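Local coordinates for putative Chlorite dismutase TA0507 (Thermoplasma acidophilum, PDB 3DTZ), which is of unknown function but belongs to the chlorite dismutase family, whose members are generally assigned heme binding and oxidoreductase activity, at residues I24-L29 / S114-S119; S181-S186 / F194-E199. All blocks are in the same frame, centred on the assembly; numbering follows the deposited sequence.

In the fold
Both contacts are antiparallel strand pairings in one curled sheet. Interaction 1 joins strand 25-33 to strand 106-116; interaction 2 joins strand 180-185 to strand 194-200. Since strands 106-116 and 180-185 also pair, the two follow each other round the sheet, with centres about 7 Å apart. Ser114 OG and Thr184 OG1, 2.6 Å apart, connect them, as does the backbone pair Ile115 O and Tyr185 N at 2.8 Å. Interaction 1 is buried, a short ladder of two bridged pairs, with the Tyr116 ring packed on Thr26 and a water joining Ile24, Tyr116 and Glu118. Interaction 2 is a longer hairpin of five bridged pairs, buried on the Thr184-Leu197 face and mostly partly exposed on the face of Phe194. Both reach the second subunit.

Interaction 1. Residues I24-L29 / S114-S119; sequences IYTSVL and SIYDES
Thr26 pairs with Ser114, and Tyr25 with Ile115, where strand 25-33 meets the end of strand 106-116 in the antiparallel, barrel-like sheet of the chlorite dismutase fold. Three backbone bonds make the ladder: Thr26 N to Ser114 O (2.8 Å), Ser114 N back to Thr26 O (3.0 Å) and, beyond the non-hydrogen-bonded pair Tyr25-Ile115, Tyr116 N to Ile24 O (2.9 Å). The strand directions differ by 126°, and the pairing is short.

Side chains meet on both faces. With CG anti to its carbonyl carbon (chi1 -73°), Tyr116 lays its ring against Thr26, whose CG2 stands over one face in a CH-pi contact 4.0 Å from the centroid, while Ile24 CG2 touches Tyr116 CD2 at 3.5 Å. On the opposite face Tyr25 and Ile115 run side by side, Tyr25 CD1 to Ile115 CG1 3.7 Å; Tyr25 OH reaches Ala204 N of the second subunit.

Among the polar groups, Thr26 OG1 bonds to Tyr83 O, and both it and Tyr116 OH to Ser84 OG. A leucine replacing Tyr116 would probably deprive Ser84 of a partner and Thr26 CG2 of its ring face. One water accepts from Ile24 N and donates to Tyr116 O and, at 2.8 Å, to Glu118 OE2.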
ATOM      1  N   ILE D  24      -8.290  15.228  27.892  1.00 14.60           N
ATOM      2  CA  ILE D  24      -8.510  16.069  26.717  1.00 14.74           C
ATOM      3  C   ILE D  24      -8.210  15.226  25.474  1.00 13.13           C
ATOM      4  O   ILE D  24      -7.112  14.672  25.363  1.00 12.38           O
ATOM      5  CB  ILE D  24      -7.627  17.334  26.713  1.00 13.35           C
ATOM      6  CG1 ILE D  24      -7.767  18.140  28.028  1.00 16.61           C
ATOM      7  CG2 ILE D  24      -7.983  18.218  25.468  1.00 15.81           C
ATOM      8  CD1 ILE D  24      -6.783  19.299  28.171  1.00 16.67           C
ATOM      9  N   TYR D  25      -9.179  15.139  24.548  1.00 13.20           N
ATOM     10  CA  TYR D  25      -9.019  14.393  23.281  1.00 12.88           C
ATOM     11  C   TYR D  25      -8.571  15.342  22.191  1.00 13.08           C
ATOM     12  O   TYR D  25      -8.843  16.539  22.246  1.00 12.75           O
ATOM     13  CB  TYR D  25     -10.351  13.785  22.829  1.00 13.88           C
ATOM     14  CG  TYR D  25     -10.885  12.743  23.781  1.00 13.90           C
ATOM     15  CD1 TYR D  25     -10.544  11.399  23.624  1.00 14.65           C
ATOM     16  CD2 TYR D  25     -11.748  13.100  24.833  1.00 17.29           C
ATOM     17  CE1 TYR D  25     -11.041  10.420  24.511  1.00 14.74           C
ATOM     18  CE2 TYR D  25     -12.237  12.153  25.721  1.00 17.18           C
ATOM     19  CZ  TYR D  25     -11.884  10.814  25.555  1.00 16.43           C
ATOM     20  OH  TYR D  25     -12.374   9.867  26.417  1.00 14.95           O
ATOM     21  N   THR D  26      -7.861  14.825  21.205  1.00 13.83           N
ATOM     22  CA  THR D  26      -7.506  15.648  20.048  1.00 13.39           C
ATOM     23  C   THR D  26      -7.553  14.823  18.764  1.00 12.84           C
ATOM     24  O   THR D  26      -7.374  13.595  18.788  1.00 12.78           O
ATOM     25  CB  THR D  26      -6.145  16.342  20.226  1.00 13.07           C
ATOM     26  OG1 THR D  26      -5.944  17.278  19.157  1.00 14.77           O
ATOM     27  CG2 THR D  26      -4.981  15.301  20.286  1.00 15.11           C
ATOM     28  N   SER D  27      -7.791  15.520  17.647  1.00 13.44           N
ATOM     29  CA  SER D  27      -7.749  14.864  16.343  0.50 12.61           C
ATOM     30  C   SER D  27      -6.986  15.718  15.363  1.00 13.67           C
ATOM     31  O   SER D  27      -7.045  16.949  15.427  1.00 12.08           O
ATOM     32  CB  SER D  27      -9.163  14.625  15.810  0.50 13.12           C
ATOM     33  OG  SER D  27      -9.745  13.480  16.418  0.50 10.91           O
ATOM     34  N   VAL D  28      -6.280  15.041  14.462  1.00 13.50           N
ATOM     35  CA  VAL D  28      -5.668  15.718  13.329  1.00 13.86           C
ATOM     36  C   VAL D  28      -6.278  15.030  12.093  1.00 13.15           C
ATOM     37  O   VAL D  28      -6.256  13.805  12.007  1.00 13.31           O
ATOM     38  CB  VAL D  28      -4.137  15.550  13.334  1.00 12.19           C
ATOM     39  CG1 VAL D  28      -3.537  16.219  12.098  1.00 15.48           C
ATOM     40  CG2 VAL D  28      -3.522  16.169  14.664  1.00 14.10           C
ATOM     41  N   LEU D  29      -6.805  15.828  11.170  1.00 13.12           N
ATOM     42  CA  LEU D  29      -7.401  15.326   9.914  1.00 13.85           C
ATOM     43  C   LEU D  29      -6.708  16.018   8.750  1.00 13.65           C
ATOM     44  O   LEU D  29      -6.430  17.213   8.830  1.00 17.40           O
ATOM     45  CB  LEU D  29      -8.909  15.659   9.832  1.00 13.55           C
ATOM     46  CG  LEU D  29      -9.800  15.443  11.069  1.00 13.82           C
ATOM     47  CD1 LEU D  29     -11.247  15.839  10.728  1.00 16.17           C
ATOM     48  CD2 LEU D  29      -9.703  13.971  11.547  1.00 15.42           C
ATOM     49  N   SER D 114      -6.718  10.815  19.658  1.00 13.67           N
ATOM     50  CA  SER D 114      -5.777  10.467  20.711  1.00 13.65           C
ATOM     51  C   SER D 114      -6.055  11.357  21.930  1.00 13.67           C
ATOM     52  O   SER D 114      -6.911  12.265  21.869  1.00 13.85           O
ATOM     53  CB  SER D 114      -4.346  10.652  20.225  1.00 13.74           C
ATOM     54  OG  SER D 114      -4.119  11.984  19.817  1.00 16.04           O
ATOM     55  N   ILE D 115      -5.324  11.104  23.013  1.00 12.92           N
ATOM     56  CA  ILE D 115      -5.594  11.769  24.298  1.00 13.04           C
ATOM     57  C   ILE D 115      -4.318  12.428  24.769  1.00 11.69           C
ATOM     58  O   ILE D 115      -3.300  11.766  24.842  1.00 11.51           O
ATOM     59  CB  ILE D 115      -6.028  10.713  25.351  1.00 12.89           C
ATOM     60  CG1 ILE D 115      -7.348  10.070  24.940  1.00 15.99           C
ATOM     61  CG2 ILE D 115      -6.209  11.341  26.733  1.00 16.18           C
ATOM     62  CD1 ILE D 115      -7.253   8.557  25.016  1.00 18.30           C
ATOM     63  N   TYR D 116      -4.354  13.708  25.127  1.00 12.90           N
ATOM     64  CA  TYR D 116      -3.128  14.379  25.587  1.00 12.80           C
ATOM     65  C   TYR D 116      -2.570  13.744  26.884  1.00 12.43           C
ATOM     66  O   TYR D 116      -3.321  13.481  27.822  1.00 12.62           O
ATOM     67  CB  TYR D 116      -3.407  15.867  25.880  1.00 13.19           C
ATOM     68  CG  TYR D 116      -3.611  16.709  24.648  1.00 12.55           C
ATOM     69  CD1 TYR D 116      -2.525  17.165  23.891  1.00 12.59           C
ATOM     70  CD2 TYR D 116      -4.908  17.046  24.237  1.00 12.92           C
ATOM     71  CE1 TYR D 116      -2.746  17.957  22.720  1.00 13.45           C
ATOM     72  CE2 TYR D 116      -5.152  17.832  23.101  1.00 11.19           C
ATOM     73  CZ  TYR D 116      -4.070  18.292  22.356  1.00 12.77           C
ATOM     74  OH  TYR D 116      -4.322  19.051  21.242  1.00 12.40           O
ATOM     75  N   ASP D 117      -1.251  13.527  26.920  1.00 12.49           N
ATOM     76  CA  ASP D 117      -0.564  13.214  28.152  1.00 13.23           C
ATOM     77  C   ASP D 117      -0.190  14.565  28.791  1.00 12.93           C
ATOM     78  O   ASP D 117       0.704  15.265  28.309  1.00 13.40           O
ATOM     79  CB  ASP D 117       0.685  12.377  27.860  1.00 14.15           C
ATOM     80  CG  ASP D 117       1.508  12.085  29.112  1.00 17.05           C
ATOM     81  OD1 ASP D 117       1.099  12.481  30.233  1.00 17.97           O
ATOM     82  OD2 ASP D 117       2.582  11.448  28.958  1.00 20.74           O
ATOM     83  N   GLU D 118      -0.882  14.942  29.857  1.00 13.18           N
ATOM     84  CA  GLU D 118      -0.609  16.266  30.475  1.00 13.42           C
ATOM     85  C   GLU D 118       0.539  16.241  31.481  1.00 12.46           C
ATOM     86  O   GLU D 118       0.906  17.284  32.031  1.00 11.38           O
ATOM     87  CB  GLU D 118      -1.869  16.814  31.135  1.00 13.74           C
ATOM     88  CG  GLU D 118      -3.043  16.913  30.164  1.00 14.93           C
ATOM     89  CD  GLU D 118      -4.325  17.415  30.810  1.00 16.13           C
ATOM     90  OE1 GLU D 118      -4.280  18.402  31.592  1.00 18.96           O
ATOM     91  OE2 GLU D 118      -5.378  16.797  30.526  1.00 22.57           O
ATOM     92  N   SER D 119       1.111  15.068  31.751  1.00 12.72           N
ATOM     93  CA  SER D 119       2.105  14.990  32.815  0.50 12.46           C
ATOM     94  C   SER D 119       3.345  15.891  32.625  1.00 12.61           C
ATOM     95  O   SER D 119       3.806  16.473  33.613  1.00 13.18           O
ATOM     96  CB  SER D 119       2.472  13.540  33.183  0.50 13.04           C
ATOM     97  OG  SER D 119       3.099  12.878  32.102  0.50 11.87           O
TER
HETATM   98  O   HOH W   1      -5.599  14.583  28.812  1.00 16.98           O
HETATM   99  O   HOH W   2      -4.981  12.700  17.392  1.00 11.99           O

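Interaction 2. Residues S181-S186 / F194-E199; sequences SYTTYS and FVVLYE
Ser181 to Tyr185 run antiparallel to Phe194 to Tyr198, their axes approaching to 4.7 Å and their directions 162° from one another. Tyr182-Leu197 and Thr184-Val195 are the hydrogen-bonded pairs; Ser181-Tyr198, Thr183-Val196 and Tyr185-Phe194 are the non-hydrogen-bonded ones. The Tyr182-Leu197 rung is the more regular: each N gives to the other's O at 2.8 Å, and the bond from Leu197 N is almost straight. At the Thr184-Val195 rung, Val195 N reaches Thr184 O at 3.0 Å from above the carbonyl plane, while the return bond from Thr184 N is weak.

The side chain of Thr184 adds a bond at that rung. Its chi1 of 77° sets OG1 between its own backbone N and carbonyl carbon, close to the neighbouring strand, and OG1 donates to Val195 O at 2.6 Å, in the carbonyl plane and on a lone pair. Val195 O thus accepts from both OG1 and, weakly, N of one threonine, and OG1 also pairs with Ser114 OG. On the same face, Thr184 CG2 meets Leu197 CD1 at 4.2 Å, and Leu197 goes on to pack against Thr26, Val28 and Trp82.

At the far end, the Tyr182 ring and the Glu199 carboxylate are nearly coplanar, 15° apart, with Tyr182 OH 3.1 Å from Glu199 OE2; Ser131 OG bonds to the same hydroxyl. Glu199 OE1 is held by a salt bridge to Arg180 and by Leu137 N, which together fix the carboxylate beside the ring.

On the other face, the Phe194 ring turns an edge to Thr184 O, 3.5 Å from CD1, and meets Phe187 edge-to-face. This is a beta hairpin, and its strands, flanked by 106-116 and 139-147, help close the antiparallel barrel of paired ferredoxin-like halves that characterises the chlorite dismutase family.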
ATOM      1  N   SER D 181       5.359  21.463  22.587  1.00 14.77           N
ATOM      2  CA  SER D 181       5.323  20.019  22.361  0.50 15.69           C
ATOM      3  C   SER D 181       4.151  19.362  23.073  1.00 14.99           C
ATOM      4  O   SER D 181       3.889  19.655  24.247  1.00 15.30           O
ATOM      5  CB  SER D 181       6.628  19.402  22.862  0.50 16.05           C
ATOM      6  OG  SER D 181       6.620  18.000  22.706  0.50 19.08           O
ATOM      7  N   TYR D 182       3.466  18.449  22.369  1.00 14.79           N
ATOM      8  CA  TYR D 182       2.370  17.695  22.951  1.00 15.36           C
ATOM      9  C   TYR D 182       2.491  16.211  22.591  1.00 16.47           C
ATOM     10  O   TYR D 182       2.523  15.853  21.398  1.00 16.69           O
ATOM     11  CB  TYR D 182       1.023  18.211  22.437  1.00 16.35           C
ATOM     12  CG  TYR D 182       0.817  19.700  22.508  1.00 17.15           C
ATOM     13  CD1 TYR D 182       0.312  20.305  23.664  1.00 19.08           C
ATOM     14  CD2 TYR D 182       1.078  20.502  21.407  1.00 18.86           C
ATOM     15  CE1 TYR D 182       0.096  21.687  23.719  1.00 18.88           C
ATOM     16  CE2 TYR D 182       0.864  21.883  21.457  1.00 18.51           C
ATOM     17  CZ  TYR D 182       0.378  22.456  22.616  1.00 18.99           C
ATOM     18  OH  TYR D 182       0.190  23.814  22.642  1.00 21.49           O
ATOM     19  N   THR D 183       2.549  15.375  23.618  1.00 15.78           N
ATOM     20  CA  THR D 183       2.502  13.933  23.454  1.00 16.08           C
ATOM     21  C   THR D 183       1.074  13.479  23.715  1.00 15.18           C
ATOM     22  O   THR D 183       0.446  13.876  24.719  1.00 14.87           O
ATOM     23  CB  THR D 183       3.458  13.212  24.438  1.00 17.15           C
ATOM     24  OG1 THR D 183       4.813  13.581  24.131  1.00 19.51           O
ATOM     25  CG2 THR D 183       3.321  11.715  24.285  1.00 19.18           C
ATOM     26  N   THR D 184       0.559  12.655  22.816  1.00 14.19           N
ATOM     27  CA  THR D 184      -0.804  12.180  22.962  1.00 14.08           C
ATOM     28  C   THR D 184      -0.763  10.663  22.790  1.00 13.63           C
ATOM     29  O   THR D 184       0.120  10.136  22.072  1.00 13.62           O
ATOM     30  CB  THR D 184      -1.791  12.820  21.930  1.00 13.98           C
ATOM     31  OG1 THR D 184      -1.624  12.216  20.629  1.00 14.77           O
ATOM     32  CG2 THR D 184      -1.636  14.361  21.858  1.00 13.97           C
ATOM     33  N   TYR D 185      -1.696   9.983  23.441  1.00 13.38           N
ATOM     34  CA  TYR D 185      -1.710   8.523  23.398  1.00 14.55           C
ATOM     35  C   TYR D 185      -2.959   7.965  22.750  1.00 13.99           C
ATOM     36  O   TYR D 185      -4.048   8.531  22.863  1.00 13.90           O
ATOM     37  CB  TYR D 185      -1.446   7.892  24.755  1.00 16.90           C
ATOM     38  CG  TYR D 185      -2.410   8.220  25.861  1.00 18.17           C
ATOM     39  CD1 TYR D 185      -2.224   9.364  26.675  1.00 20.26           C
ATOM     40  CD2 TYR D 185      -3.487   7.373  26.151  1.00 19.90           C
ATOM     41  CE1 TYR D 185      -3.118   9.661  27.728  1.00 21.28           C
ATOM     42  CE2 TYR D 185      -4.386   7.667  27.211  1.00 21.49           C
ATOM     43  CZ  TYR D 185      -4.189   8.794  27.993  1.00 21.13           C
ATOM     44  OH  TYR D 185      -5.085   9.060  29.031  1.00 23.22           O
ATOM     45  N   SER D 186      -2.779   6.849  22.068  1.00 14.10           N
ATOM     46  CA  SER D 186      -3.884   6.240  21.324  1.00 13.70           C
ATOM     47  C   SER D 186      -3.849   4.704  21.413  1.00 12.83           C
ATOM     48  O   SER D 186      -4.445   4.042  20.573  1.00 13.23           O
ATOM     49  CB  SER D 186      -3.900   6.741  19.866  1.00 14.49           C
ATOM     50  OG  SER D 186      -2.659   6.525  19.246  1.00 15.18           O
ATOM     51  N   PHE D 194       1.144   6.486  19.851  1.00 12.91           N
ATOM     52  CA  PHE D 194       1.217   7.919  20.132  1.00 13.93           C
ATOM     53  C   PHE D 194       0.955   8.764  18.896  1.00 14.20           C
ATOM     54  O   PHE D 194       1.263   8.361  17.777  1.00 13.98           O
ATOM     55  CB  PHE D 194       2.593   8.293  20.700  1.00 13.09           C
ATOM     56  CG  PHE D 194       2.973   7.501  21.928  1.00 15.12           C
ATOM     57  CD1 PHE D 194       2.519   7.898  23.181  1.00 15.05           C
ATOM     58  CD2 PHE D 194       3.771   6.359  21.829  1.00 14.86           C
ATOM     59  CE1 PHE D 194       2.843   7.175  24.324  1.00 16.83           C
ATOM     60  CE2 PHE D 194       4.113   5.608  22.991  1.00 17.50           C
ATOM     61  CZ  PHE D 194       3.638   6.052  24.244  1.00 14.89           C
ATOM     62  N   VAL D 195       0.386   9.947  19.103  1.00 14.30           N
ATOM     63  CA  VAL D 195       0.440  10.958  18.053  1.00 15.08           C
ATOM     64  C   VAL D 195       1.163  12.158  18.682  1.00 15.89           C
ATOM     65  O   VAL D 195       0.732  12.681  19.729  1.00 14.35           O
ATOM     66  CB  VAL D 195      -0.936  11.337  17.501  1.00 15.41           C
ATOM     67  CG1 VAL D 195      -0.770  12.356  16.334  1.00 18.82           C
ATOM     68  CG2 VAL D 195      -1.717  10.086  17.016  1.00 16.14           C
ATOM     69  N   VAL D 196       2.315  12.526  18.124  1.00 15.70           N
ATOM     70  CA  VAL D 196       3.069  13.618  18.743  1.00 17.27           C
ATOM     71  C   VAL D 196       2.839  14.873  17.907  1.00 16.78           C
ATOM     72  O   VAL D 196       2.887  14.813  16.664  1.00 17.38           O
ATOM     73  CB  VAL D 196       4.564  13.302  18.904  1.00 17.54           C
ATOM     74  CG1 VAL D 196       5.141  14.229  19.892  1.00 21.84           C
ATOM     75  CG2 VAL D 196       4.752  11.875  19.487  1.00 20.39           C
ATOM     76  N   LEU D 197       2.488  15.962  18.583  1.00 16.08           N
ATOM     77  CA  LEU D 197       2.137  17.227  17.916  1.00 14.98           C
ATOM     78  C   LEU D 197       3.097  18.333  18.367  1.00 15.62           C
ATOM     79  O   LEU D 197       3.422  18.433  19.558  1.00 14.80           O
ATOM     80  CB  LEU D 197       0.704  17.636  18.289  1.00 15.37           C
ATOM     81  CG  LEU D 197      -0.364  16.550  18.145  1.00 15.89           C
ATOM     82  CD1 LEU D 197      -1.708  17.033  18.644  1.00 18.42           C
ATOM     83  CD2 LEU D 197      -0.438  16.024  16.707  1.00 16.19           C
ATOM     84  N   TYR D 198       3.479  19.206  17.433  1.00 15.48           N
ATOM     85  CA  TYR D 198       4.364  20.335  17.749  1.00 15.54           C
ATOM     86  C   TYR D 198       3.870  21.584  17.056  1.00 15.52           C
ATOM     87  O   TYR D 198       3.534  21.527  15.881  1.00 16.09           O
ATOM     88  CB  TYR D 198       5.775  20.090  17.262  1.00 16.63           C
ATOM     89  CG  TYR D 198       6.317  18.808  17.813  1.00 16.98           C
ATOM     90  CD1 TYR D 198       6.911  18.791  19.078  1.00 20.06           C
ATOM     91  CD2 TYR D 198       6.148  17.612  17.120  1.00 18.37           C
ATOM     92  CE1 TYR D 198       7.386  17.610  19.615  1.00 20.99           C
ATOM     93  CE2 TYR D 198       6.624  16.402  17.655  1.00 20.51           C
ATOM     94  CZ  TYR D 198       7.239  16.428  18.900  1.00 21.20           C
ATOM     95  OH  TYR D 198       7.692  15.262  19.474  1.00 22.75           O
ATOM     96  N   GLU D 199       3.844  22.685  17.792  1.00 15.36           N
ATOM     97  CA  GLU D 199       3.736  24.002  17.183  1.00 15.49           C
ATOM     98  C   GLU D 199       5.161  24.557  17.149  1.00 15.21           C
ATOM     99  O   GLU D 199       5.863  24.581  18.171  1.00 15.00           O
ATOM    100  CB  GLU D 199       2.854  24.937  18.003  1.00 15.92           C
ATOM    101  CG  GLU D 199       1.409  24.501  18.087  1.00 17.48           C
ATOM    102  CD  GLU D 199       0.604  25.536  18.825  1.00 22.87           C
ATOM    103  OE1 GLU D 199       0.550  26.689  18.330  1.00 25.53           O
ATOM    104  OE2 GLU D 199       0.044  25.205  19.894  1.00 24.04           O
TER